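Local coordinates for protein azurocidin (Homo sapiens, PDB 1A7S) that binds heparin and lipopolysaccharide as a proteolytically inactive serine protease homologue, killing Gram-negative bacteria and attracting monocytes and fibroblasts, at residues I1-A7 / F140-V144; F12-S17 / Q124-W128; Y58-R62 / R136-P141; Q66-T70 / T102-T106; G173-T177 / G187-F191. One frame throughout, in Å; residues are numbered along the deposited sequence. Where two conformers were deposited one is given.

Interaction 1: residues I1-A7 / F140-V144. With NAG (2-acetamido-2-deoxy-beta-D-glucopyranose), chain B.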
# COMPACT_ATOMS: atom_id res chain seq x y z
N ILE A 1 -4.46 -10.58 2.85
CA ILE A 1 -3.44 -10.92 3.90
C ILE A 1 -3.67 -12.34 4.35
O ILE A 1 -4.80 -12.67 4.71
CB ILE A 1 -3.58 -9.94 5.08
CG1 ILE A 1 -3.37 -8.46 4.70
CG2 ILE A 1 -2.70 -10.34 6.27
CD1 ILE A 1 -1.91 -8.08 4.33
N VAL A 2 -2.58 -13.11 4.36
CA VAL A 2 -2.58 -14.46 4.89
C VAL A 2 -1.96 -14.48 6.25
O VAL A 2 -1.02 -13.73 6.54
CB VAL A 2 -1.85 -15.43 3.89
CG1 VAL A 2 -0.50 -15.05 3.51
CG2 VAL A 2 -2.00 -16.86 4.41
N GLY A 3 -2.52 -15.28 7.16
CA GLY A 3 -1.91 -15.45 8.46
C GLY A 3 -2.12 -14.31 9.39
O GLY A 3 -1.38 -14.19 10.38
N GLY A 4 -3.06 -13.45 9.12
CA GLY A 4 -3.34 -12.26 9.88
C GLY A 4 -4.59 -12.35 10.74
O GLY A 4 -5.24 -13.37 10.83
N ARG A 5 -4.90 -11.24 11.36
CA ARG A 5 -6.04 -11.03 12.25
C ARG A 5 -6.95 -9.95 11.68
O ARG A 5 -6.51 -9.03 10.99
CB ARG A 5 -5.51 -10.54 13.60
CG ARG A 5 -6.37 -10.18 14.70
CD ARG A 5 -5.63 -9.74 15.98
NE ARG A 5 -4.81 -10.88 16.45
CZ ARG A 5 -3.83 -10.71 17.33
NH1 ARG A 5 -3.47 -9.50 17.76
NH2 ARG A 5 -3.15 -11.78 17.71
N LYS A 6 -8.24 -10.06 11.97
CA LYS A 6 -9.21 -9.05 11.55
C LYS A 6 -8.89 -7.75 12.25
O LYS A 6 -8.69 -7.70 13.47
CB LYS A 6 -10.59 -9.54 11.93
CG LYS A 6 -11.74 -8.64 11.54
CD LYS A 6 -13.08 -9.28 11.95
CE LYS A 6 -14.23 -8.29 11.75
NZ LYS A 6 -15.52 -8.96 12.13
N ALA A 7 -8.80 -6.68 11.44
CA ALA A 7 -8.60 -5.34 11.99
C ALA A 7 -9.86 -4.81 12.66
O ALA A 7 -10.99 -5.27 12.36
CB ALA A 7 -8.19 -4.37 10.86
N PHE A 140 -13.38 -7.47 5.43
CA PHE A 140 -12.80 -6.64 6.52
C PHE A 140 -11.31 -6.52 6.29
O PHE A 140 -10.63 -7.42 5.74
CB PHE A 140 -13.07 -7.32 7.87
CG PHE A 140 -14.54 -7.49 8.18
CD1 PHE A 140 -15.37 -6.43 8.35
CD2 PHE A 140 -15.09 -8.76 8.23
CE1 PHE A 140 -16.72 -6.61 8.64
CE2 PHE A 140 -16.44 -8.95 8.46
CZ PHE A 140 -17.25 -7.88 8.68
N PRO A 141 -10.68 -5.45 6.75
CA PRO A 141 -9.24 -5.36 6.67
C PRO A 141 -8.62 -6.40 7.66
O PRO A 141 -9.22 -6.66 8.68
CB PRO A 141 -8.90 -3.93 7.07
CG PRO A 141 -10.20 -3.29 7.44
CD PRO A 141 -11.21 -4.41 7.65
N ARG A 142 -7.50 -6.94 7.25
CA ARG A 142 -6.75 -7.88 8.11
C ARG A 142 -5.32 -7.35 8.20
O ARG A 142 -4.88 -6.63 7.32
CB ARG A 142 -6.85 -9.30 7.59
CG ARG A 142 -8.26 -9.81 7.46
CD ARG A 142 -8.32 -11.25 7.06
NE ARG A 142 -7.92 -12.13 8.17
CZ ARG A 142 -8.69 -12.52 9.16
NH1 ARG A 142 -9.94 -12.18 9.34
NH2 ARG A 142 -8.10 -13.30 10.13
N PHE A 143 -4.58 -7.78 9.23
CA PHE A 143 -3.23 -7.34 9.44
C PHE A 143 -2.37 -8.43 10.01
O PHE A 143 -2.83 -9.35 10.71
CB PHE A 143 -3.18 -6.06 10.28
CG PHE A 143 -3.50 -6.29 11.74
CD1 PHE A 143 -4.81 -6.48 12.16
CD2 PHE A 143 -2.50 -6.34 12.68
CE1 PHE A 143 -5.11 -6.81 13.47
CE2 PHE A 143 -2.84 -6.59 14.01
CZ PHE A 143 -4.15 -6.84 14.37
N VAL A 144 -1.09 -8.33 9.73
CA VAL A 144 -0.11 -9.31 10.20
C VAL A 144 1.18 -8.60 10.61
O VAL A 144 1.55 -7.58 10.01
CB VAL A 144 0.16 -10.36 9.11
CG1 VAL A 144 0.65 -9.79 7.79
CG2 VAL A 144 0.88 -11.57 9.57
C1 NAG B . 1.96 -8.49 16.89
C2 NAG B . 0.80 -9.44 17.34
C3 NAG B . 0.33 -9.00 18.72
C4 NAG B . 1.60 -9.16 19.67
C5 NAG B . 2.58 -8.09 19.14
C6 NAG B . 3.94 -8.17 19.78
C7 NAG B . -0.66 -10.15 15.46
C8 NAG B . -1.72 -9.79 14.47
N2 NAG B . -0.35 -9.24 16.41
O3 NAG B . -0.60 -9.91 19.20
O4 NAG B . 1.08 -8.72 20.96
O5 NAG B . 3.03 -8.57 17.85
O6 NAG B . 4.24 -9.49 20.14
O7 NAG B . -0.05 -11.17 15.39
O HOH W 1 -5.37 -13.26 7.39
O HOH W 2 -9.18 -12.68 13.33
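Phe140 turns one ring face to Lys6, whose CE lies over it off-centre and whose NZ stands 3.9 Å from the Phe140 ring centroid, 17° off the normal, a cation-pi contact made by a fully extended lysine chain. The setting is a short antiparallel pairing in the second barrel of the chymotrypsin fold: residues 5-6, just after the mature N-terminus, pair with strand 142-148. The Arg142 guanidinium rests one face on the backbone of Arg5 and Lys6 and holds water 1 in its plane at the edge. The Phe143 ring presents its edge to Lys6 O. On the Arg5 guanidinium, methyl C8 of an N-acetylglucosamine sits over the centre of one face, while the sugar's O3, in plane at the edge, accepts a hydrogen bond from Arg5 NH1 at 3.2 Å. Arg5 N gives to Phe143 O and Phe143 N to Arg5 O, each at 2.9 Å; Ala7 N to Pro141 O extends the pairing. Phe143 CG lies between backbone N and carbonyl carbon (chi1 73°), which brings its ring alongside the Arg5 chain, Phe143 CZ to Arg5 CD 3.6 Å. Ile1 CG2 packs on Val144 CG1 at 3.7 Å. Arg142 NH2 meets Gly4 O at 2.9 Å from above the carbonyl plane, and water 1 accepts from Arg142 NE and Gly4 N while donating to Ile1 O.

Interaction 2: residues F12-S17 / Q124-W128. With EOH (ethanol), chain G.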
# COMPACT_ATOMS: atom_id res chain seq x y z
N PHE A 12 -6.29 1.22 10.95
CA PHE A 12 -5.37 1.68 9.91
C PHE A 12 -6.02 2.74 9.06
O PHE A 12 -6.44 2.53 7.91
CB PHE A 12 -4.97 0.48 9.02
CG PHE A 12 -4.35 -0.63 9.87
CD1 PHE A 12 -3.07 -0.59 10.31
CD2 PHE A 12 -5.08 -1.75 10.22
CE1 PHE A 12 -2.50 -1.60 11.02
CE2 PHE A 12 -4.57 -2.77 10.92
CZ PHE A 12 -3.26 -2.71 11.37
N PRO A 13 -6.16 3.95 9.65
CA PRO A 13 -7.04 4.97 9.03
C PRO A 13 -6.45 5.67 7.80
O PRO A 13 -7.16 6.44 7.14
CB PRO A 13 -7.34 5.91 10.16
CG PRO A 13 -6.20 5.80 11.10
CD PRO A 13 -5.66 4.41 10.97
N PHE A 14 -5.23 5.38 7.44
CA PHE A 14 -4.58 5.84 6.25
C PHE A 14 -4.83 4.95 5.06
O PHE A 14 -4.38 5.26 3.96
CB PHE A 14 -3.07 6.04 6.49
CG PHE A 14 -2.47 4.82 7.14
CD1 PHE A 14 -2.20 3.70 6.42
CD2 PHE A 14 -2.23 4.80 8.54
CE1 PHE A 14 -1.74 2.52 7.02
CE2 PHE A 14 -1.78 3.63 9.12
CZ PHE A 14 -1.55 2.51 8.40
N LEU A 15 -5.43 3.79 5.25
CA LEU A 15 -5.53 2.81 4.21
C LEU A 15 -6.50 3.22 3.10
O LEU A 15 -7.61 3.70 3.42
CB LEU A 15 -5.98 1.46 4.71
CG LEU A 15 -5.06 0.55 5.34
CD1 LEU A 15 -5.77 -0.78 5.62
CD2 LEU A 15 -3.74 0.29 4.59
N ALA A 16 -6.12 2.94 1.89
CA ALA A 16 -7.00 3.13 0.74
C ALA A 16 -7.36 1.80 0.13
O ALA A 16 -6.56 0.88 0.11
CB ALA A 16 -6.22 3.94 -0.32
N SER A 17 -8.56 1.75 -0.42
CA SER A 17 -9.07 0.70 -1.29
C SER A 17 -9.15 1.30 -2.69
O SER A 17 -9.82 2.30 -2.87
CB SER A 17 -10.42 0.20 -0.81
OG SER A 17 -11.01 -0.64 -1.77
N GLN A 124 4.20 -4.01 10.40
CA GLN A 124 2.89 -4.58 10.10
C GLN A 124 2.52 -4.24 8.65
O GLN A 124 2.96 -3.25 8.11
CB GLN A 124 1.78 -4.05 11.02
CG GLN A 124 1.95 -4.46 12.46
CD GLN A 124 0.85 -4.13 13.38
OE1 GLN A 124 0.53 -4.95 14.33
NE2 GLN A 124 0.18 -3.07 13.24
N VAL A 125 1.67 -5.12 8.11
CA VAL A 125 1.04 -4.89 6.84
C VAL A 125 -0.43 -5.21 6.97
O VAL A 125 -0.76 -6.27 7.61
CB VAL A 125 1.75 -5.61 5.68
CG1 VAL A 125 1.89 -7.07 5.84
CG2 VAL A 125 1.18 -5.16 4.38
N ALA A 126 -1.31 -4.44 6.46
CA ALA A 126 -2.74 -4.58 6.51
C ALA A 126 -3.33 -4.45 5.11
O ALA A 126 -2.84 -3.72 4.26
CB ALA A 126 -3.35 -3.57 7.46
N GLY A 127 -4.49 -5.06 4.90
CA GLY A 127 -5.17 -4.98 3.66
C GLY A 127 -6.39 -5.84 3.58
O GLY A 127 -6.68 -6.61 4.51
N TRP A 128 -7.08 -5.75 2.45
CA TRP A 128 -8.31 -6.48 2.19
C TRP A 128 -8.06 -7.69 1.29
O TRP A 128 -9.02 -8.28 0.76
CB TRP A 128 -9.37 -5.59 1.61
CG TRP A 128 -9.98 -4.58 2.52
CD1 TRP A 128 -11.07 -4.81 3.32
CD2 TRP A 128 -9.62 -3.22 2.73
NE1 TRP A 128 -11.40 -3.67 4.00
CE2 TRP A 128 -10.54 -2.68 3.66
CE3 TRP A 128 -8.60 -2.39 2.23
CZ2 TRP A 128 -10.46 -1.36 4.09
CZ3 TRP A 128 -8.55 -1.07 2.64
CH2 TRP A 128 -9.49 -0.59 3.56
C1 EOH G . -0.58 -0.90 7.14
C2 EOH G . 0.04 -1.53 8.33
O EOH G . -0.69 -1.71 5.90
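The backbones of Phe12–Ser17 and Gln124–Trp128 stay well apart, with Phe12 CA 7.6 Å from Ala126 CA and Ser17 CA 8.0 Å from Trp128 CA, so the two meet mainly through side chains at the interface between the barrels of the chymotrypsin fold. A type I turn from Phe12 to Leu15, closed by Leu15 N to Phe12 O, starts the first segment and aims both of its end residues across the gap. Ala126 CB sits over the centre of the Phe12 ring, 3.7 Å from the centroid and 10° off the normal, a nearly axial CH-pi contact. Leu15 sends CD1 between two partners, 4.1 Å from Ala126 CB and 4.1 Å from Trp128 CZ3; the leucine and the indole run antiparallel alongside each other. That same corner of the indole has Ala16 O at its edge, 3.8 Å from Trp128 CZ3. An ethanol, probably from the crystallisation liquor, is held here: Ala126 N donates to its oxygen at 2.9 Å, and its C1 lies in the plane of the Phe14 ring, at the edge. Away from the contact, Trp128 NE1 is bonded to Tyr58 O and Ser17 OG to His24. Strand 122-127 runs between strands 142-148 and 178-181 in the second barrel, with Phe143 packing on Ala126, while Ala16 leans on Val53 and Leu55 of strand 51-55 in the first.

Interaction 3: residues Y58-R62 / R136-P141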
# COMPACT_ATOMS: atom_id res chain seq x y z
N TYR A 58 -14.16 0.27 6.07
CA TYR A 58 -13.91 -0.84 6.99
C TYR A 58 -14.36 -2.13 6.30
O TYR A 58 -13.50 -2.98 5.97
CB TYR A 58 -14.58 -0.64 8.33
CG TYR A 58 -14.41 -1.79 9.30
CD1 TYR A 58 -13.12 -2.09 9.70
CD2 TYR A 58 -15.48 -2.53 9.74
CE1 TYR A 58 -12.83 -3.08 10.55
CE2 TYR A 58 -15.18 -3.62 10.66
CZ TYR A 58 -13.86 -3.85 10.99
OH TYR A 58 -13.54 -4.89 11.92
N ASP A 59 -15.66 -2.31 6.14
CA ASP A 59 -16.22 -3.49 5.43
C ASP A 59 -16.49 -3.11 3.98
O ASP A 59 -17.31 -2.24 3.67
CB ASP A 59 -17.57 -3.83 6.15
CG ASP A 59 -18.32 -4.95 5.55
OD1 ASP A 59 -17.90 -5.50 4.48
OD2 ASP A 59 -19.34 -5.35 6.16
N LEU A 60 -15.76 -3.70 3.06
CA LEU A 60 -15.87 -3.37 1.68
C LEU A 60 -17.32 -3.46 1.16
O LEU A 60 -17.64 -2.75 0.21
CB LEU A 60 -15.00 -4.30 0.80
CG LEU A 60 -13.52 -4.16 0.88
CD1 LEU A 60 -12.79 -5.15 0.03
CD2 LEU A 60 -13.05 -2.73 0.60
N ARG A 61 -18.13 -4.33 1.72
CA ARG A 61 -19.47 -4.55 1.25
C ARG A 61 -20.50 -3.62 1.87
O ARG A 61 -21.70 -3.74 1.50
CB ARG A 61 -19.91 -6.01 1.43
CG ARG A 61 -18.97 -7.00 0.76
CD ARG A 61 -19.43 -8.46 0.98
NE ARG A 61 -20.53 -8.77 0.08
CZ ARG A 61 -20.43 -9.47 -1.05
NH1 ARG A 61 -19.37 -10.22 -1.32
NH2 ARG A 61 -21.49 -9.53 -1.83
N ARG A 62 -20.10 -2.66 2.64
CA ARG A 62 -21.03 -1.75 3.36
C ARG A 62 -20.79 -0.34 2.87
O ARG A 62 -19.70 0.11 2.60
CB ARG A 62 -20.79 -1.88 4.86
CG ARG A 62 -21.91 -1.36 5.77
CD ARG A 62 -23.13 -2.21 5.81
NE ARG A 62 -22.81 -3.51 6.40
CZ ARG A 62 -23.59 -4.59 6.33
NH1 ARG A 62 -24.76 -4.56 5.70
NH2 ARG A 62 -23.13 -5.75 6.82
N ARG A 136 -10.87 -15.59 -2.44
CA ARG A 136 -11.65 -14.39 -2.29
C ARG A 136 -10.94 -13.38 -1.43
O ARG A 136 -10.21 -13.72 -0.48
CB ARG A 136 -13.02 -14.73 -1.59
CG ARG A 136 -13.85 -15.70 -2.38
CD ARG A 136 -15.03 -16.26 -1.51
NE ARG A 136 -15.95 -15.16 -1.24
CZ ARG A 136 -17.07 -15.32 -0.59
NH1 ARG A 136 -17.42 -16.52 -0.17
NH2 ARG A 136 -17.85 -14.30 -0.42
N LEU A 137 -11.20 -12.12 -1.70
CA LEU A 137 -10.80 -11.00 -0.86
C LEU A 137 -11.49 -11.13 0.50
O LEU A 137 -12.49 -11.83 0.66
CB LEU A 137 -11.19 -9.68 -1.46
CG LEU A 137 -10.60 -9.25 -2.79
CD1 LEU A 137 -11.25 -7.94 -3.23
CD2 LEU A 137 -9.11 -9.14 -2.77
N SER A 138 -10.94 -10.40 1.47
CA SER A 138 -11.58 -10.27 2.76
C SER A 138 -12.39 -8.99 2.79
O SER A 138 -11.90 -7.91 2.43
CB SER A 138 -10.47 -10.18 3.85
OG SER A 138 -11.09 -9.88 5.09
N ARG A 139 -13.66 -9.08 3.22
CA ARG A 139 -14.46 -7.84 3.30
C ARG A 139 -13.99 -6.90 4.38
O ARG A 139 -14.16 -5.70 4.29
CB ARG A 139 -15.96 -8.16 3.46
CG ARG A 139 -16.34 -8.78 4.82
CD ARG A 139 -17.77 -9.32 4.80
NE ARG A 139 -18.74 -8.25 4.68
CZ ARG A 139 -20.07 -8.41 4.65
NH1 ARG A 139 -20.56 -9.64 4.40
NH2 ARG A 139 -20.85 -7.41 4.76
N PHE A 140 -13.38 -7.47 5.43
CA PHE A 140 -12.80 -6.64 6.52
C PHE A 140 -11.31 -6.52 6.29
O PHE A 140 -10.63 -7.42 5.74
CB PHE A 140 -13.07 -7.32 7.87
CG PHE A 140 -14.54 -7.49 8.18
CD1 PHE A 140 -15.37 -6.43 8.35
CD2 PHE A 140 -15.09 -8.76 8.23
CE1 PHE A 140 -16.72 -6.61 8.64
CE2 PHE A 140 -16.44 -8.95 8.46
CZ PHE A 140 -17.25 -7.88 8.68
N PRO A 141 -10.68 -5.45 6.75
CA PRO A 141 -9.24 -5.36 6.67
C PRO A 141 -8.62 -6.40 7.66
O PRO A 141 -9.22 -6.66 8.68
CB PRO A 141 -8.90 -3.93 7.07
CG PRO A 141 -10.20 -3.29 7.44
CD PRO A 141 -11.21 -4.41 7.65
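An Asx turn at Asp59, within a type I turn from Asp59 to Arg62, is gripped by Arg139 from what corresponds topologically to the autolysis loop of the chymotrypsin family. Arg139 makes a side-on, two-nitrogen salt bridge: NE reaches Asp59 OD1 at 2.9 Å along an almost straight bond (174°), and NH2 reaches the syn lone pair of Asp59 OD2, also at 2.9 Å. The fit is skewed, for the carboxylate and guanidinium planes are 52° apart. Arg61 N donates to Asp59 OD1 at 3.0 Å. It arrives on the opposite face of the carboxylate from the arginine NE, so this oxygen is held from both sides. Arg61 also lays its CD over the centre of the Arg139 guanidinium. Arg62 NH2 stands 3.5 Å from Arg139 NH2, a like-charged pair whose repulsion is probably eased by Asp59, which also makes a long salt bridge to Arg62. Leu60 N donates to Arg139 O at 2.8 Å, tying the backbones together. Farther along, the Tyr58 and Phe140 rings meet obliquely, centroids 5.5 Å apart and planes at 44°, and Pro141 CD packs against Tyr58 CE1 at 3.6 Å. The contact thus joins the loop between strands 51-55 and 69-77 to the one between strands 122-127 and 142-148. Tyr58 OH bonds to Ala7 O, and Leu60 and Leu137 both lean on His24 of strand 23-32.

Interaction 4: residues Q66-T70 / T102-T106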
# COMPACT_ATOMS: atom_id res chain seq x y z
N GLN A 66 -20.91 7.75 6.69
CA GLN A 66 -20.36 8.73 7.59
C GLN A 66 -18.89 8.52 7.84
O GLN A 66 -18.31 9.37 8.47
CB GLN A 66 -21.11 8.83 8.91
CG GLN A 66 -22.45 9.53 8.91
CD GLN A 66 -23.55 8.70 8.29
OE1 GLN A 66 -23.85 7.62 8.78
NE2 GLN A 66 -24.02 9.13 7.14
N SER A 67 -18.30 7.43 7.33
CA SER A 67 -16.87 7.19 7.51
C SER A 67 -16.07 7.37 6.20
O SER A 67 -14.90 7.76 6.25
CB SER A 67 -16.67 5.75 8.00
OG SER A 67 -15.33 5.48 8.31
N ARG A 68 -16.63 6.98 5.09
CA ARG A 68 -15.94 6.96 3.82
C ARG A 68 -15.83 8.30 3.14
O ARG A 68 -16.68 9.16 3.25
CB ARG A 68 -16.58 5.98 2.87
CG ARG A 68 -16.34 4.51 3.25
CD ARG A 68 -16.99 3.64 2.20
NE ARG A 68 -16.83 2.23 2.53
CZ ARG A 68 -16.90 1.24 1.60
NH1 ARG A 68 -17.05 1.45 0.32
NH2 ARG A 68 -16.73 -0.01 2.03
N GLN A 69 -14.76 8.41 2.33
CA GLN A 69 -14.57 9.43 1.39
C GLN A 69 -14.12 8.79 0.08
O GLN A 69 -13.18 7.99 0.09
CB GLN A 69 -13.61 10.52 1.78
CG GLN A 69 -14.03 11.25 3.09
CD GLN A 69 -12.89 12.17 3.56
OE1 GLN A 69 -12.39 12.99 2.75
NE2 GLN A 69 -12.46 11.99 4.78
N THR A 70 -14.73 9.10 -1.01
CA THR A 70 -14.46 8.56 -2.32
C THR A 70 -13.94 9.58 -3.29
O THR A 70 -14.42 10.72 -3.29
CB THR A 70 -15.63 7.77 -2.91
OG1 THR A 70 -16.07 6.77 -1.94
CG2 THR A 70 -15.34 7.11 -4.20
N THR A 102 -10.17 13.02 9.28
CA THR A 102 -11.18 12.66 10.24
C THR A 102 -10.65 11.52 11.08
O THR A 102 -9.57 11.02 10.86
CB THR A 102 -12.48 12.20 9.53
OG1 THR A 102 -12.16 10.96 8.87
CG2 THR A 102 -12.91 13.17 8.46
N SER A 103 -11.50 11.07 12.03
CA SER A 103 -11.04 9.92 12.83
C SER A 103 -10.88 8.68 11.97
O SER A 103 -10.16 7.74 12.38
CB SER A 103 -12.09 9.73 13.95
OG SER A 103 -13.35 9.45 13.37
N SER A 104 -11.48 8.64 10.78
CA SER A 104 -11.33 7.41 9.94
C SER A 104 -10.39 7.60 8.74
O SER A 104 -10.21 6.63 8.03
CB SER A 104 -12.73 7.01 9.38
OG SER A 104 -13.60 6.67 10.40
N VAL A 105 -9.89 8.81 8.55
CA VAL A 105 -9.03 9.12 7.39
C VAL A 105 -7.88 10.00 7.90
O VAL A 105 -8.06 11.16 8.31
CB VAL A 105 -9.80 9.83 6.30
CG1 VAL A 105 -8.86 10.25 5.16
CG2 VAL A 105 -10.93 8.95 5.73
N THR A 106 -6.67 9.43 7.85
CA THR A 106 -5.48 10.13 8.28
C THR A 106 -4.35 9.89 7.26
O THR A 106 -4.44 9.03 6.39
CB THR A 106 -4.96 9.50 9.65
OG1 THR A 106 -4.58 8.14 9.36
CG2 THR A 106 -5.94 9.61 10.73
O HOH W 3 -13.92 10.33 6.84
O HOH W 4 -14.68 4.03 10.38
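Gln69 and Val105 make the close-packed part of this contact, between the start of strand 69-77 in the first barrel and a type I turn from Thr102 to Val105. The extended Gln69 chain crosses the valine obliquely and sets its amide NE2 3.5 Å from Val105 CG2, while OE1 turns to Asn100 N; Val105 in turn packs on Leu55 of the neighbouring strand 51-55. Thr102 CG2 comes beside the same amide, 3.9 Å from Gln69 NE2. The turn is held by its own bonds. Val105 N closes it onto Thr102 O at 3.2 Å, Thr102 N gives back to Val105 O, and Thr102 OG1, placed between its own backbone N and carbonyl carbon (chi1 67°), accepts from Ser104 N to form an ST turn. By contrast, the side with Ser67 and Ser104 is loose and wet: both serines have two conformers. In one pair of these water 4 lies between the hydroxyls, so that bridge is tentative; in the same conformer Ser67 OG bonds to Gly56 O. Between the two regions water 3 ties the segments together, donating to Ser67 O at 2.8 Å, accepting from Gln69 NE2 at 3.0 Å and lying 2.8 Å from Thr102 OG1.

Interaction 5: residues G173-T177 / G187-F191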
# COMPACT_ATOMS: atom_id res chain seq x y z
N GLY A 173 -4.84 -8.62 -3.98
CA GLY A 173 -5.64 -7.52 -3.45
C GLY A 173 -4.87 -6.66 -2.49
O GLY A 173 -5.35 -5.57 -2.07
N ASP A 174 -3.73 -7.13 -2.01
CA ASP A 174 -2.86 -6.33 -1.14
C ASP A 174 -1.84 -5.52 -1.89
O ASP A 174 -1.09 -4.76 -1.23
CB ASP A 174 -2.20 -7.21 -0.10
CG ASP A 174 -3.19 -7.85 0.85
OD1 ASP A 174 -4.14 -7.17 1.30
OD2 ASP A 174 -2.99 -9.10 1.12
N GLY A 175 -1.70 -5.68 -3.20
CA GLY A 175 -0.70 -4.86 -3.92
C GLY A 175 -0.94 -3.41 -3.65
O GLY A 175 -2.07 -2.95 -3.57
N GLY A 176 0.15 -2.66 -3.46
CA GLY A 176 0.04 -1.29 -3.15
C GLY A 176 -0.13 -0.90 -1.73
O GLY A 176 0.08 0.26 -1.33
N THR A 177 -0.53 -1.82 -0.85
CA THR A 177 -0.72 -1.48 0.55
C THR A 177 0.58 -1.21 1.26
O THR A 177 1.63 -1.78 0.89
CB THR A 177 -1.58 -2.60 1.24
OG1 THR A 177 -2.37 -2.00 2.24
CG2 THR A 177 -0.72 -3.70 1.81
N GLY A 187 7.50 0.70 3.03
CA GLY A 187 7.33 -0.10 1.89
C GLY A 187 5.94 0.05 1.26
O GLY A 187 5.02 0.46 1.89
N VAL A 188 5.90 -0.33 -0.02
CA VAL A 188 4.67 -0.44 -0.79
C VAL A 188 4.61 -1.88 -1.33
O VAL A 188 5.54 -2.31 -2.00
CB VAL A 188 4.64 0.55 -1.97
CG1 VAL A 188 3.44 0.27 -2.87
CG2 VAL A 188 4.56 1.99 -1.44
N ALA A 189 3.55 -2.64 -0.99
CA ALA A 189 3.52 -4.04 -1.38
C ALA A 189 3.61 -4.21 -2.87
O ALA A 189 2.86 -3.59 -3.65
CB ALA A 189 2.27 -4.71 -0.82
N SER A 190 4.56 -5.03 -3.31
CA SER A 190 4.83 -5.23 -4.72
C SER A 190 4.59 -6.62 -5.19
O SER A 190 3.74 -6.85 -6.08
CB SER A 190 6.18 -4.72 -5.11
OG SER A 190 6.57 -4.88 -6.41
N PHE A 191 5.31 -7.61 -4.70
CA PHE A 191 5.11 -8.98 -5.14
C PHE A 191 5.59 -9.95 -4.09
O PHE A 191 6.32 -9.59 -3.17
CB PHE A 191 5.80 -9.22 -6.49
CG PHE A 191 7.32 -9.17 -6.44
CD1 PHE A 191 8.03 -8.00 -6.55
CD2 PHE A 191 8.08 -10.34 -6.26
CE1 PHE A 191 9.41 -7.94 -6.49
CE2 PHE A 191 9.46 -10.28 -6.22
CZ PHE A 191 10.14 -9.06 -6.33
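Ala189 points its methyl straight into the turn formed by Asp174–Thr177, and the other side chains are arranged around that. Its CB lies 3.4 Å from Asp174 O and 3.5 Å from Thr177 O, with Thr177 CG2 at 4.1 Å as its apolar neighbour. Thr177 itself starts out away from the strand; a chi1 of -147°, well off a staggered position, swings CG2 between the backbone N and the carbonyl carbon, while OG1 bonds to Ala126 O. Val188 stands to one side and rests CG1 against Gly176, 3.7 Å from Gly176 O. Two backbone bonds fix this packing: Gly176 N gives to Ala189 O at 2.9 Å in a nearly straight line (171°), and Ala189 N gives to Thr177 O at 2.8 Å. The turn is type II, closed by Thr177 N to Asp174 O, and Gly176 takes the positive phi (86°) that suits glycine there. This is the Gly-Asp-Gly-Gly segment, in which Gly175 stands where active members of the family carry the serine nucleophile. Asp174 leads its carboxylate away from the strand: OD1 takes Gly129 N and OD2 takes the amine of Ile1, the latter being the pair that forms on activation in this family. Strand 184-192 lies between strands 178-181 and 201-205, with Ala189 packing on Phe203; just beyond, Ser190 and Phe191 form a classic beta bulge opposite Phe202, and Gly175 is backbone-bonded to Gly27 of strand 23-32 in the first barrel.

In the fold
Interactions 1, 2 and 5 all reach the second barrel. Ile1 N of interaction 1 meets Asp174 OD2 of interaction 5 at 2.7 Å, tying the chain start to the vestigial active-site region, and Ala126 O of interaction 2 lies 2.7 Å from Thr177 OG1 of interaction 5. Interaction 3 is a junction: its Tyr58 OH is 2.6 Å from Ala7 O of interaction 1, and its Ser138 N is 2.9 Å from Trp128 O of interaction 2. Interaction 4 is peripheral, reaching interaction 2 through Pro13 O and Thr106 N at 3.1 Å and interaction 3 through Arg68 NH2 and Asp59 O at 2.8 Å, while its nearest atoms are about 12 Å from interaction 5. The glycan borders interaction 1.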